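Local coordinates for uncharacterized ABC transporter solute-binding protein yclQ (Bacillus subtilis subsp. subtilis str. 168, PDB 3GFV) that binds petrobactin, both iron-free and ferric, and its precursor 3,4-dihydroxybenzoic acid, serving the YclNOPQ ABC transporter that takes up ferric-petrobactin, at residues K32-V37 against P96-I101; K225-Y230 against K256-V261; L48-L53 against G280-T285; K84-D89 against K110-I115. One frame throughout, in Å; residues are numbered along the deposited sequence.

Interaction 1 of 4, residues K32-V37 against P96-I101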
loop_
_atom_site.group_PDB
_atom_site.type_symbol
_atom_site.label_atom_id
_atom_site.label_comp_id
_atom_site.label_asym_id
_atom_site.label_seq_id
_atom_site.Cartn_x
_atom_site.Cartn_y
_atom_site.Cartn_z
ATOM N N LYS A 32 24.731 -6.159 -6.353
ATOM C CA LYS A 32 23.878 -6.397 -7.494
ATOM C C LYS A 32 23.424 -7.851 -7.435
ATOM O O LYS A 32 24.202 -8.728 -7.037
ATOM C CB LYS A 32 24.671 -6.140 -8.774
ATOM C CG LYS A 32 23.986 -6.598 -10.039
ATOM C CD LYS A 32 23.379 -5.431 -10.786
ATOM C CE LYS A 32 23.571 -5.621 -12.283
ATOM N NZ LYS A 32 23.706 -4.312 -12.977
ATOM N N ASN A 33 22.173 -8.111 -7.807
ATOM C CA ASN A 33 21.657 -9.476 -7.835
ATOM C C ASN A 33 21.879 -10.191 -6.504
ATOM O O ASN A 33 22.507 -11.266 -6.466
ATOM C CB ASN A 33 22.294 -10.279 -8.972
ATOM C CG ASN A 33 21.964 -9.712 -10.344
ATOM O OD1 ASN A 33 22.856 -9.433 -11.149
ATOM N ND2 ASN A 33 20.675 -9.533 -10.610
ATOM N N PRO A 34 21.395 -9.585 -5.411
ATOM C CA PRO A 34 21.496 -10.271 -4.119
ATOM C C PRO A 34 20.644 -11.536 -4.136
ATOM O O PRO A 34 19.697 -11.644 -4.933
ATOM C CB PRO A 34 20.957 -9.238 -3.124
ATOM C CG PRO A 34 20.016 -8.391 -3.911
ATOM C CD PRO A 34 20.544 -8.378 -5.341
ATOM N N LYS A 35 20.992 -12.485 -3.273
ATOM C CA LYS A 35 20.385 -13.814 -3.269
ATOM C C LYS A 35 19.623 -14.148 -1.991
ATOM O O LYS A 35 18.897 -15.136 -1.946
ATOM C CB LYS A 35 21.490 -14.873 -3.446
ATOM C CG LYS A 35 22.365 -14.649 -4.656
ATOM C CD LYS A 35 21.536 -14.697 -5.929
ATOM C CE LYS A 35 22.433 -14.636 -7.162
ATOM N NZ LYS A 35 21.619 -14.258 -8.340
ATOM N N LYS A 36 19.805 -13.346 -0.948
ATOM C CA LYS A 36 19.155 -13.605 0.334
ATOM C C LYS A 36 18.555 -12.312 0.888
ATOM O O LYS A 36 19.113 -11.665 1.791
ATOM C CB LYS A 36 20.146 -14.201 1.338
ATOM C CG LYS A 36 20.773 -15.507 0.861
ATOM C CD LYS A 36 21.200 -16.413 2.016
ATOM C CE LYS A 36 22.379 -15.851 2.787
ATOM N NZ LYS A 36 23.518 -15.488 1.907
ATOM N N VAL A 37 17.402 -11.946 0.356
ATOM C CA VAL A 37 16.806 -10.667 0.688
ATOM C C VAL A 37 15.691 -10.843 1.730
ATOM O O VAL A 37 14.807 -11.689 1.576
ATOM C CB VAL A 37 16.264 -9.986 -0.599
ATOM C CG1 VAL A 37 15.731 -8.582 -0.279
ATOM C CG2 VAL A 37 17.363 -9.902 -1.650
ATOM N N PRO A 96 21.424 -12.302 5.671
ATOM C CA PRO A 96 20.919 -11.728 4.420
ATOM C C PRO A 96 21.926 -10.805 3.737
ATOM O O PRO A 96 22.820 -10.264 4.384
ATOM C CB PRO A 96 19.698 -10.934 4.878
ATOM C CG PRO A 96 20.011 -10.556 6.299
ATOM C CD PRO A 96 20.820 -11.687 6.871
ATOM N N ASP A 97 21.793 -10.622 2.428
ATOM C CA ASP A 97 22.709 -9.709 1.751
ATOM C C ASP A 97 22.051 -8.374 1.410
ATOM O O ASP A 97 22.715 -7.447 0.962
ATOM C CB ASP A 97 23.393 -10.367 0.530
ATOM C CG ASP A 97 22.414 -11.062 -0.414
ATOM O OD1 ASP A 97 21.186 -10.882 -0.310
ATOM O OD2 ASP A 97 22.881 -11.794 -1.313
ATOM N N LEU A 98 20.745 -8.280 1.683
ATOM C CA LEU A 98 20.001 -7.028 1.517
ATOM C C LEU A 98 18.754 -7.062 2.408
ATOM O O LEU A 98 18.088 -8.096 2.506
ATOM C CB LEU A 98 19.587 -6.824 0.063
ATOM C CG LEU A 98 18.683 -5.614 -0.228
ATOM C CD1 LEU A 98 19.384 -4.291 0.035
ATOM C CD2 LEU A 98 18.156 -5.653 -1.670
ATOM N N ILE A 99 18.439 -5.945 3.062
ATOM C CA ILE A 99 17.180 -5.853 3.812
ATOM C C ILE A 99 16.391 -4.670 3.264
ATOM O O ILE A 99 16.953 -3.593 3.035
ATOM C CB ILE A 99 17.412 -5.681 5.329
ATOM C CG1 ILE A 99 18.313 -6.815 5.862
ATOM C CG2 ILE A 99 16.069 -5.679 6.064
ATOM C CD1 ILE A 99 18.823 -6.560 7.309
ATOM N N ILE A 100 15.101 -4.886 3.029
ATOM C CA ILE A 100 14.228 -3.833 2.521
ATOM C C ILE A 100 13.198 -3.514 3.593
ATOM O O ILE A 100 12.480 -4.412 4.065
ATOM C CB ILE A 100 13.491 -4.268 1.250
ATOM C CG1 ILE A 100 14.483 -4.506 0.103
ATOM C CG2 ILE A 100 12.369 -3.244 0.886
ATOM C CD1 ILE A 100 13.821 -5.084 -1.157
ATOM N N ILE A 101 13.133 -2.249 3.991
ATOM C CA ILE A 101 12.152 -1.838 5.000
ATOM C C ILE A 101 11.274 -0.707 4.489
ATOM O O ILE A 101 11.521 -0.135 3.424
ATOM C CB ILE A 101 12.831 -1.393 6.326
ATOM C CG1 ILE A 101 13.721 -0.155 6.094
ATOM C CG2 ILE A 101 13.638 -2.536 6.901
ATOM C CD1 ILE A 101 14.291 0.478 7.365
#
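The carboxylate of Asp97 receives the backbone N-H groups of Lys35 and Lys36, one on each oxygen, just where two adjacent strands of the parallel sheet in the N-terminal lobe of this periplasmic-binding-protein fold begin. Lys35 N points almost straight at Asp97 OD2 (N-H...O 175°) from 2.8 Å, meeting its syn lone pair. Lys36 N lies 2.9 Å from Asp97 OD1, also on the syn side but 35° out of the carboxylate plane, and adds a weak bond to OD2. The acid can turn this way because Asp97 CG stands between its own backbone N and carbonyl carbon (chi1 50°). In return, Asp97 N donates to Lys36 O at 2.9 Å, so the two segments hold each other through both backbone and side chain.

Farther in, Val37 and Leu98 form a parallel bridge, with a CA-H...O contact of 3.4 Å from Val37 CA to Leu98 O. Their side chains run alongside each other on one face of the sheet. Leu98 CD2 touches both Pro34 CG and Val37 CG1, 4.0 Å from each, while Pro34 also meets Phe143. Last in the row, Ile100 CD1 reaches Val37 CG1 at 4.1 Å.

Interaction 2 of 4, residues K225-Y230 against K256-V261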
loop_
_atom_site.group_PDB
_atom_site.type_symbol
_atom_site.label_atom_id
_atom_site.label_comp_id
_atom_site.label_asym_id
_atom_site.label_seq_id
_atom_site.Cartn_x
_atom_site.Cartn_y
_atom_site.Cartn_z
ATOM N N LYS A 225 -23.043 14.757 6.748
ATOM C CA LYS A 225 -22.889 16.137 6.301
ATOM C C LYS A 225 -22.040 16.265 5.040
ATOM O O LYS A 225 -22.214 17.188 4.256
ATOM C CB LYS A 225 -22.410 17.062 7.418
ATOM C CG LYS A 225 -20.948 17.187 7.574
ATOM C CD LYS A 225 -20.624 18.501 8.261
ATOM C CE LYS A 225 -19.165 18.570 8.649
ATOM N NZ LYS A 225 -18.831 19.854 9.335
ATOM N N THR A 226 -21.116 15.324 4.846
ATOM C CA THR A 226 -20.280 15.321 3.655
ATOM C C THR A 226 -21.040 14.822 2.434
ATOM O O THR A 226 -20.801 15.304 1.326
ATOM C CB THR A 226 -19.048 14.447 3.902
ATOM O OG1 THR A 226 -18.328 15.005 5.008
ATOM C CG2 THR A 226 -18.158 14.385 2.655
ATOM N N ASN A 227 -21.986 13.902 2.648
ATOM C CA ASN A 227 -22.790 13.332 1.557
ATOM C C ASN A 227 -21.998 12.912 0.294
ATOM O O ASN A 227 -22.272 13.350 -0.831
ATOM C CB ASN A 227 -23.940 14.290 1.171
ATOM C CG ASN A 227 -24.947 13.636 0.233
ATOM O OD1 ASN A 227 -25.132 12.425 0.279
ATOM N ND2 ASN A 227 -25.610 14.447 -0.629
ATOM N N PRO A 228 -21.022 12.019 0.461
ATOM C CA PRO A 228 -20.224 11.617 -0.702
ATOM C C PRO A 228 -21.045 10.782 -1.685
ATOM O O PRO A 228 -21.906 10.001 -1.272
ATOM C CB PRO A 228 -19.140 10.717 -0.081
ATOM C CG PRO A 228 -19.875 10.095 1.132
ATOM C CD PRO A 228 -20.669 11.279 1.685
ATOM N N ASP A 229 -20.773 10.931 -2.975
ATOM C CA ASP A 229 -21.416 10.103 -3.997
ATOM C C ASP A 229 -20.873 8.680 -3.986
ATOM O O ASP A 229 -21.609 7.726 -4.233
ATOM C CB ASP A 229 -21.163 10.726 -5.372
ATOM C CG ASP A 229 -21.713 12.131 -5.467
ATOM O OD1 ASP A 229 -22.880 12.307 -5.056
ATOM O OD2 ASP A 229 -20.970 13.046 -5.897
ATOM N N TYR A 230 -19.568 8.557 -3.722
ATOM C CA TYR A 230 -18.887 7.263 -3.597
ATOM C C TYR A 230 -18.203 7.172 -2.249
ATOM O O TYR A 230 -17.593 8.133 -1.791
ATOM C CB TYR A 230 -17.845 7.057 -4.720
ATOM C CG TYR A 230 -18.515 6.861 -6.044
ATOM C CD1 TYR A 230 -18.705 5.578 -6.574
ATOM C CD2 TYR A 230 -19.040 7.954 -6.734
ATOM C CE1 TYR A 230 -19.364 5.402 -7.785
ATOM C CE2 TYR A 230 -19.709 7.782 -7.936
ATOM C CZ TYR A 230 -19.862 6.509 -8.459
ATOM O OH TYR A 230 -20.536 6.349 -9.655
ATOM N N LYS A 256 -28.432 6.274 5.929
ATOM C CA LYS A 256 -29.166 5.556 4.891
ATOM C C LYS A 256 -29.439 6.434 3.684
ATOM O O LYS A 256 -29.503 5.943 2.557
ATOM C CB LYS A 256 -30.488 5.003 5.430
ATOM C CG LYS A 256 -31.519 6.061 5.732
ATOM C CD LYS A 256 -32.755 5.426 6.377
ATOM C CE LYS A 256 -33.707 6.491 6.901
ATOM N NZ LYS A 256 -34.784 5.905 7.751
ATOM N N ASN A 257 -29.574 7.737 3.908
ATOM C CA ASN A 257 -29.818 8.650 2.802
ATOM C C ASN A 257 -28.592 9.271 2.139
ATOM O O ASN A 257 -28.744 10.065 1.204
ATOM C CB ASN A 257 -30.787 9.766 3.218
ATOM C CG ASN A 257 -32.127 9.229 3.600
ATOM O OD1 ASN A 257 -32.600 8.278 2.984
ATOM N ND2 ASN A 257 -32.749 9.812 4.633
ATOM N N VAL A 258 -27.387 8.912 2.592
ATOM C CA VAL A 258 -26.167 9.389 1.943
ATOM C C VAL A 258 -26.146 8.857 0.497
ATOM O O VAL A 258 -26.455 7.696 0.261
ATOM C CB VAL A 258 -24.893 8.940 2.730
ATOM C CG1 VAL A 258 -23.616 9.167 1.911
ATOM C CG2 VAL A 258 -24.783 9.682 4.067
ATOM N N ASN A 259 -25.785 9.705 -0.459
ATOM C CA ASN A 259 -25.733 9.286 -1.862
ATOM C C ASN A 259 -25.066 7.918 -2.052
ATOM O O ASN A 259 -25.670 6.994 -2.607
ATOM C CB ASN A 259 -25.047 10.355 -2.703
ATOM C CG ASN A 259 -25.934 11.568 -2.934
ATOM O OD1 ASN A 259 -27.074 11.618 -2.465
ATOM N ND2 ASN A 259 -25.415 12.551 -3.638
ATOM N N ALA A 260 -23.831 7.783 -1.573
ATOM C CA ALA A 260 -23.093 6.534 -1.765
ATOM C C ALA A 260 -23.855 5.318 -1.227
ATOM O O ALA A 260 -23.810 4.230 -1.811
ATOM C CB ALA A 260 -21.714 6.614 -1.109
ATOM N N VAL A 261 -24.549 5.505 -0.112
ATOM C CA VAL A 261 -25.284 4.404 0.494
ATOM C C VAL A 261 -26.564 4.074 -0.288
ATOM O O VAL A 261 -26.759 2.927 -0.704
ATOM C CB VAL A 261 -25.581 4.659 1.977
ATOM C CG1 VAL A 261 -26.429 3.530 2.569
ATOM C CG2 VAL A 261 -24.298 4.795 2.745
#
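Asn227 to Tyr230 runs past Asn257 to Ala260 with the two directions 33° apart, the CA atoms of Asp229 and Ala260 coming within 4.5 Å. Asn227, with positive phi, is where the chain leaves helix 220-226; Val258 is the N-cap of helix 259-262. Acceptors from residues 225-230 meet the N-H groups of Asn259 and Ala260, which open that second helix. Asn227 OD1 takes Asn259 N at 2.9 Å in a nearly straight bond (178°), an approach made possible by a side chain whose CG is anti to the backbone N (chi1 -169°). Next to it, Pro228 O accepts Ala260 N at 3.0 Å, in the carbonyl plane.

The side chain of Asn259 turns to Asp229 instead: its ND2 donates to Asp229 OD1 at 2.9 Å, with amide and carboxylate nearly coplanar. The other carboxylate oxygen, OD2, is held by Asn173 N, so both oxygens of Asp229 are engaged. The apolar pair is Val258 CG1 on Pro228 CD, at 3.6 Å. The methyl of Ala260 lies against two backbone oxygens, those of Pro228 and Asp229.

In the C-terminal lobe the turn delivers the chain from helix 220-226 into strand 230-235, where the backbone of Tyr230 bonds to Asn173 and Leu175 of strand 173-180. The ring of Tyr230 stacks with His265, just ahead of the neighbouring parallel strand 266-268.

Interaction 3 of 4, residues L48-L53 against G280-T285; sequences LDKLGL and GLESMT
Asp49 and Lys50, in the last turn of helix 42-50, meet Leu281 and Glu282, in the first turn of helix 281-296: the contact joins the end of one helix to the start of another. Its closest approach is between two acids, Asp49 OD2 lying 2.6 Å from Glu282 OE2, so one of the two probably carries a proton. The carboxylate planes stand almost perpendicular (84°). Glu282 gets there as an extended chain (chi2 -177°), its CG passing 3.9 Å from Lys50 CB. The other oxygen of Asp49, OD1, makes a salt bridge with Lys71, which probably offsets part of the charge, with the acid of Asp54 also nearby.

Helix 42-50 closes at Gly52 in a Schellman motif, with Leu53 N bonded to Leu48 O at 2.9 Å and Gly52 N to Asp49 O at 3.0 Å. Helix 281-296 begins after Gly280, in the N-cap position, and helix 42-50 supplies acceptors there: Asp46 OD2 for Glu282 N and Thr47 OG1 for Leu281 N. The C-terminal helix thus packs on the N-terminal lobe of this periplasmic-binding-protein fold, beside the long lobe-connecting helix 146-170, which Leu51 and Met284, a selenomethionine, also touch.

On the apolar side, Leu281 CD1 touches Lys50 CG at 4.0 Å and Leu51 CD2 at 4.2 Å. Lys50 lends only the base of its chain, since a bend at chi2 (70°) carries its amine off, leaving NZ 6.0 Å from Glu282 OE2.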
loop_
_atom_site.group_PDB
_atom_site.type_symbol
_atom_site.label_atom_id
_atom_site.label_comp_id
_atom_site.label_asym_id
_atom_site.label_seq_id
_atom_site.Cartn_x
_atom_site.Cartn_y
_atom_site.Cartn_z
ATOM N N LEU A 48 8.972 -7.734 -6.272
ATOM C CA LEU A 48 9.878 -8.856 -6.484
ATOM C C LEU A 48 9.132 -10.041 -7.108
ATOM O O LEU A 48 9.629 -10.686 -8.036
ATOM C CB LEU A 48 10.538 -9.245 -5.158
ATOM C CG LEU A 48 11.517 -8.230 -4.579
ATOM C CD1 LEU A 48 11.936 -8.646 -3.162
ATOM C CD2 LEU A 48 12.746 -8.075 -5.479
ATOM N N ASP A 49 7.922 -10.316 -6.618
ATOM C CA ASP A 49 7.137 -11.430 -7.135
ATOM C C ASP A 49 6.774 -11.228 -8.606
ATOM O O ASP A 49 6.891 -12.152 -9.408
ATOM C CB ASP A 49 5.857 -11.639 -6.325
ATOM C CG ASP A 49 5.049 -12.829 -6.818
ATOM O OD1 ASP A 49 5.479 -13.979 -6.576
ATOM O OD2 ASP A 49 3.990 -12.617 -7.460
ATOM N N LYS A 50 6.323 -10.021 -8.950
ATOM C CA LYS A 50 5.941 -9.710 -10.327
ATOM C C LYS A 50 7.129 -9.897 -11.279
ATOM O O LYS A 50 6.969 -10.281 -12.444
ATOM C CB LYS A 50 5.429 -8.274 -10.410
ATOM C CG LYS A 50 5.014 -7.829 -11.810
ATOM C CD LYS A 50 3.749 -8.544 -12.254
ATOM C CE LYS A 50 3.376 -8.196 -13.696
ATOM N NZ LYS A 50 2.426 -9.204 -14.265
ATOM N N LEU A 51 8.328 -9.629 -10.777
ATOM C CA LEU A 51 9.532 -9.707 -11.594
ATOM C C LEU A 51 10.092 -11.130 -11.623
ATOM O O LEU A 51 11.140 -11.369 -12.210
ATOM C CB LEU A 51 10.592 -8.739 -11.070
ATOM C CG LEU A 51 10.141 -7.280 -11.054
ATOM C CD1 LEU A 51 11.195 -6.401 -10.415
ATOM C CD2 LEU A 51 9.827 -6.814 -12.460
ATOM N N GLY A 52 9.392 -12.063 -10.983
ATOM C CA GLY A 52 9.821 -13.451 -10.949
ATOM C C GLY A 52 11.029 -13.678 -10.061
ATOM O O GLY A 52 11.890 -14.495 -10.372
ATOM N N LEU A 53 11.104 -12.964 -8.944
ATOM C CA LEU A 53 12.276 -13.066 -8.077
ATOM C C LEU A 53 11.983 -13.719 -6.728
ATOM O O LEU A 53 12.697 -13.459 -5.766
ATOM C CB LEU A 53 12.876 -11.680 -7.828
ATOM C CG LEU A 53 13.469 -11.006 -9.069
ATOM C CD1 LEU A 53 13.662 -9.527 -8.822
ATOM C CD2 LEU A 53 14.794 -11.682 -9.449
ATOM N N GLY A 280 3.543 -1.464 -4.489
ATOM C CA GLY A 280 4.233 -2.402 -5.362
ATOM C C GLY A 280 3.527 -2.598 -6.690
ATOM O O GLY A 280 2.408 -2.140 -6.887
ATOM N N LEU A 281 4.179 -3.276 -7.629
ATOM C CA LEU A 281 3.581 -3.437 -8.955
ATOM C C LEU A 281 2.266 -4.224 -8.895
ATOM O O LEU A 281 1.319 -3.913 -9.602
ATOM C CB LEU A 281 4.553 -4.125 -9.919
ATOM C CG LEU A 281 5.883 -3.407 -10.169
ATOM C CD1 LEU A 281 6.759 -4.272 -11.083
ATOM C CD2 LEU A 281 5.703 -1.997 -10.759
ATOM N N GLU A 282 2.191 -5.238 -8.041
ATOM C CA GLU A 282 0.975 -6.043 -7.992
ATOM C C GLU A 282 -0.120 -5.338 -7.205
ATOM O O GLU A 282 -1.266 -5.275 -7.646
ATOM C CB GLU A 282 1.243 -7.411 -7.374
ATOM C CG GLU A 282 2.303 -8.185 -8.151
ATOM C CD GLU A 282 2.569 -9.587 -7.638
ATOM O OE1 GLU A 282 2.169 -9.905 -6.509
ATOM O OE2 GLU A 282 3.203 -10.374 -8.398
ATOM N N SER A 283 0.236 -4.811 -6.038
ATOM C CA SER A 283 -0.765 -4.149 -5.207
ATOM C C SER A 283 -1.341 -2.929 -5.937
ATOM O O SER A 283 -2.548 -2.699 -5.889
ATOM C CB SER A 283 -0.228 -3.797 -3.806
ATOM O OG SER A 283 1.060 -3.209 -3.835
HETATM N N MSE A 284 -0.499 -2.180 -6.656
HETATM C CA MSE A 284 -1.005 -1.008 -7.374
HETATM C C MSE A 284 -1.995 -1.464 -8.453
HETATM O O MSE A 284 -3.065 -0.869 -8.641
HETATM C CB MSE A 284 0.147 -0.221 -7.986
HETATM C CG MSE A 284 -0.264 0.848 -8.974
HETATM SE SE MSE A 284 -1.348 2.310 -8.205
HETATM C CE MSE A 284 0.048 3.478 -7.544
ATOM N N THR A 285 -1.613 -2.501 -9.186
ATOM C CA THR A 285 -2.463 -3.033 -10.247
ATOM C C THR A 285 -3.833 -3.421 -9.703
ATOM O O THR A 285 -4.869 -3.067 -10.279
ATOM C CB THR A 285 -1.795 -4.215 -10.937
ATOM O OG1 THR A 285 -0.627 -3.736 -11.616
ATOM C CG2 THR A 285 -2.737 -4.824 -11.944
#

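Interaction 4 of 4, residues K84-D89 against K110-I115; sequences KEPDFD and KEFSKI. With PO4 (phosphate ion), chain C.
The ring of Phe88 is sandwiched between Pro86 and Glu111. Glu111 OE1 stands 3.5 Å above the plane of Phe88 over the ring centre, and its carboxylate lies nearly flat on that face, the planes 18° apart. Pro86 CB approaches the opposite face, toward the rim. Phe88 in turn directs its CE1 over the centre of the Phe112 ring, 3.5 Å above it. The two rings are inclined at 45° with centroids 4.8 Å apart. Pro86 CB also touches Phe112 CZ at 3.8 Å, and Ile115 CD1 comes at the rim of the Phe88 ring.

Both helices belong to the alpha/beta layering of the N-terminal lobe: helix 109-115 links the parallel neighbours 98-101 and 118-120 as a beta-alpha-beta crossover. Phe112 is seated on that sheet and also meets the ring of Phe40. Phe88 is positioned by the start of helix 88-93, where Asp87 is the N-cap and its OD1 accepts Lys90 N. Farther out, the extended side chain of Lys84 leads its NZ to a phosphate ion, probably taken up from the crystallisation solution, with a hydrogen bond of 2.7 Å to O2.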
loop_
_atom_site.group_PDB
_atom_site.type_symbol
_atom_site.label_atom_id
_atom_site.label_comp_id
_atom_site.label_asym_id
_atom_site.label_seq_id
_atom_site.Cartn_x
_atom_site.Cartn_y
_atom_site.Cartn_z
ATOM N N LYS A 84 5.483 -4.713 12.740
ATOM C CA LYS A 84 5.819 -3.794 13.820
ATOM C C LYS A 84 6.787 -4.404 14.835
ATOM O O LYS A 84 7.398 -3.686 15.613
ATOM C CB LYS A 84 4.559 -3.268 14.523
ATOM C CG LYS A 84 3.807 -2.284 13.645
ATOM C CD LYS A 84 2.542 -1.784 14.314
ATOM C CE LYS A 84 1.686 -1.006 13.322
ATOM N NZ LYS A 84 0.387 -0.559 13.919
ATOM N N GLU A 85 6.937 -5.723 14.811
ATOM C CA GLU A 85 7.835 -6.391 15.746
ATOM C C GLU A 85 8.774 -7.341 14.987
ATOM O O GLU A 85 8.535 -8.548 14.968
ATOM C CB GLU A 85 7.024 -7.156 16.815
ATOM C CG GLU A 85 6.017 -6.257 17.554
ATOM C CD GLU A 85 4.990 -6.989 18.449
ATOM O OE1 GLU A 85 5.079 -8.213 18.691
ATOM O OE2 GLU A 85 4.065 -6.310 18.934
ATOM N N PRO A 86 9.845 -6.801 14.371
ATOM C CA PRO A 86 10.769 -7.693 13.670
ATOM C C PRO A 86 11.479 -8.636 14.629
ATOM O O PRO A 86 11.825 -8.266 15.761
ATOM C CB PRO A 86 11.785 -6.726 13.032
ATOM C CG PRO A 86 11.049 -5.409 12.945
ATOM C CD PRO A 86 10.213 -5.384 14.195
ATOM N N ASP A 87 11.669 -9.872 14.188
ATOM C CA ASP A 87 12.472 -10.820 14.939
ATOM C C ASP A 87 13.911 -10.612 14.473
ATOM O O ASP A 87 14.373 -11.267 13.539
ATOM C CB ASP A 87 12.000 -12.245 14.642
ATOM C CG ASP A 87 12.776 -13.303 15.415
ATOM O OD1 ASP A 87 13.831 -12.992 16.000
ATOM O OD2 ASP A 87 12.320 -14.461 15.434
ATOM N N PHE A 88 14.608 -9.682 15.121
ATOM C CA PHE A 88 15.934 -9.272 14.672
ATOM C C PHE A 88 16.955 -10.413 14.721
ATOM O O PHE A 88 17.826 -10.516 13.867
ATOM C CB PHE A 88 16.426 -8.085 15.501
ATOM C CG PHE A 88 15.726 -6.790 15.181
ATOM C CD1 PHE A 88 16.112 -6.043 14.074
ATOM C CD2 PHE A 88 14.686 -6.324 15.980
ATOM C CE1 PHE A 88 15.469 -4.853 13.775
ATOM C CE2 PHE A 88 14.029 -5.125 15.684
ATOM C CZ PHE A 88 14.430 -4.390 14.571
ATOM N N ASP A 89 16.865 -11.270 15.733
ATOM C CA ASP A 89 17.794 -12.392 15.798
ATOM C C ASP A 89 17.621 -13.325 14.609
ATOM O O ASP A 89 18.602 -13.837 14.048
ATOM C CB ASP A 89 17.570 -13.192 17.085
ATOM C CG ASP A 89 18.159 -12.516 18.310
ATOM O OD1 ASP A 89 18.777 -11.443 18.175
ATOM O OD2 ASP A 89 18.032 -13.086 19.413
ATOM N N LYS A 110 18.848 1.881 11.774
ATOM C CA LYS A 110 20.206 1.705 12.273
ATOM C C LYS A 110 20.475 0.253 12.685
ATOM O O LYS A 110 21.560 -0.282 12.447
ATOM C CB LYS A 110 20.445 2.652 13.450
ATOM C CG LYS A 110 21.776 2.514 14.111
ATOM C CD LYS A 110 21.950 3.634 15.135
ATOM C CE LYS A 110 23.144 3.386 16.040
ATOM N NZ LYS A 110 23.357 4.550 16.939
ATOM N N GLU A 111 19.482 -0.376 13.319
ATOM C CA GLU A 111 19.615 -1.752 13.803
ATOM C C GLU A 111 19.719 -2.747 12.638
ATOM O O GLU A 111 20.517 -3.685 12.664
ATOM C CB GLU A 111 18.431 -2.116 14.723
ATOM C CG GLU A 111 18.798 -3.047 15.875
ATOM C CD GLU A 111 17.613 -3.433 16.780
ATOM O OE1 GLU A 111 17.622 -4.579 17.289
ATOM O OE2 GLU A 111 16.690 -2.608 16.995
ATOM N N PHE A 112 18.897 -2.541 11.615
ATOM C CA PHE A 112 18.908 -3.416 10.454
ATOM C C PHE A 112 20.226 -3.263 9.696
ATOM O O PHE A 112 20.782 -4.244 9.199
ATOM C CB PHE A 112 17.745 -3.061 9.536
ATOM C CG PHE A 112 16.418 -3.703 9.929
ATOM C CD1 PHE A 112 16.276 -5.090 9.932
ATOM C CD2 PHE A 112 15.317 -2.914 10.254
ATOM C CE1 PHE A 112 15.048 -5.680 10.251
ATOM C CE2 PHE A 112 14.090 -3.497 10.592
ATOM C CZ PHE A 112 13.958 -4.876 10.581
ATOM N N SER A 113 20.718 -2.028 9.618
ATOM C CA SER A 113 21.957 -1.729 8.884
ATOM C C SER A 113 23.187 -2.402 9.477
ATOM O O SER A 113 24.161 -2.630 8.767
ATOM C CB SER A 113 22.202 -0.224 8.789
ATOM O OG SER A 113 21.207 0.402 8.004
ATOM N N LYS A 114 23.146 -2.716 10.776
ATOM C CA LYS A 114 24.219 -3.484 11.403
ATOM C C LYS A 114 24.231 -4.936 10.917
ATOM O O LYS A 114 25.267 -5.601 10.951
ATOM C CB LYS A 114 24.114 -3.437 12.936
ATOM C CG LYS A 114 24.503 -2.102 13.552
ATOM C CD LYS A 114 25.049 -2.284 14.972
ATOM C CE LYS A 114 25.570 -0.974 15.561
ATOM N NZ LYS A 114 24.464 -0.043 15.917
ATOM N N ILE A 115 23.083 -5.422 10.450
ATOM C CA ILE A 115 22.986 -6.796 9.946
ATOM C C ILE A 115 23.399 -6.902 8.475
ATOM O O ILE A 115 24.161 -7.783 8.082
ATOM C CB ILE A 115 21.555 -7.346 10.121
ATOM C CG1 ILE A 115 21.143 -7.304 11.599
ATOM C CG2 ILE A 115 21.445 -8.754 9.557
ATOM C CD1 ILE A 115 19.679 -7.600 11.826
HETATM P P PO4 C . 0.159 1.703 11.452
HETATM O O1 PO4 C . 0.162 2.210 10.028
HETATM O O2 PO4 C . -0.238 0.246 11.467
HETATM O O3 PO4 C . 1.542 1.870 12.046
HETATM O O4 PO4 C . -0.840 2.502 12.255
#

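How the interactions relate
Interactions 1 and 4 are direct neighbours, their centres 14 Å apart: helix 109-115 of interaction 4 packs on strand 98-101 of interaction 1. Ile99 CD1 lies 3.6 Å from Phe112 O, Ile101 CG2 lies 3.8 Å from Phe112 CD2, and Pro96 CG meets Ile115 CG2. Interaction 3 comes within about 5 Å of interaction 1, nearest atoms, without touching it; its segments lie 227 residues apart in sequence, enclosing interactions 2 and 4, while interaction 1 crosses it. Interaction 2 stands apart in the other lobe, its centre 47 Å from that of interaction 1 and 35 Å from that of interaction 3. The phosphate ion, bound through Lys84, belongs to interaction 4.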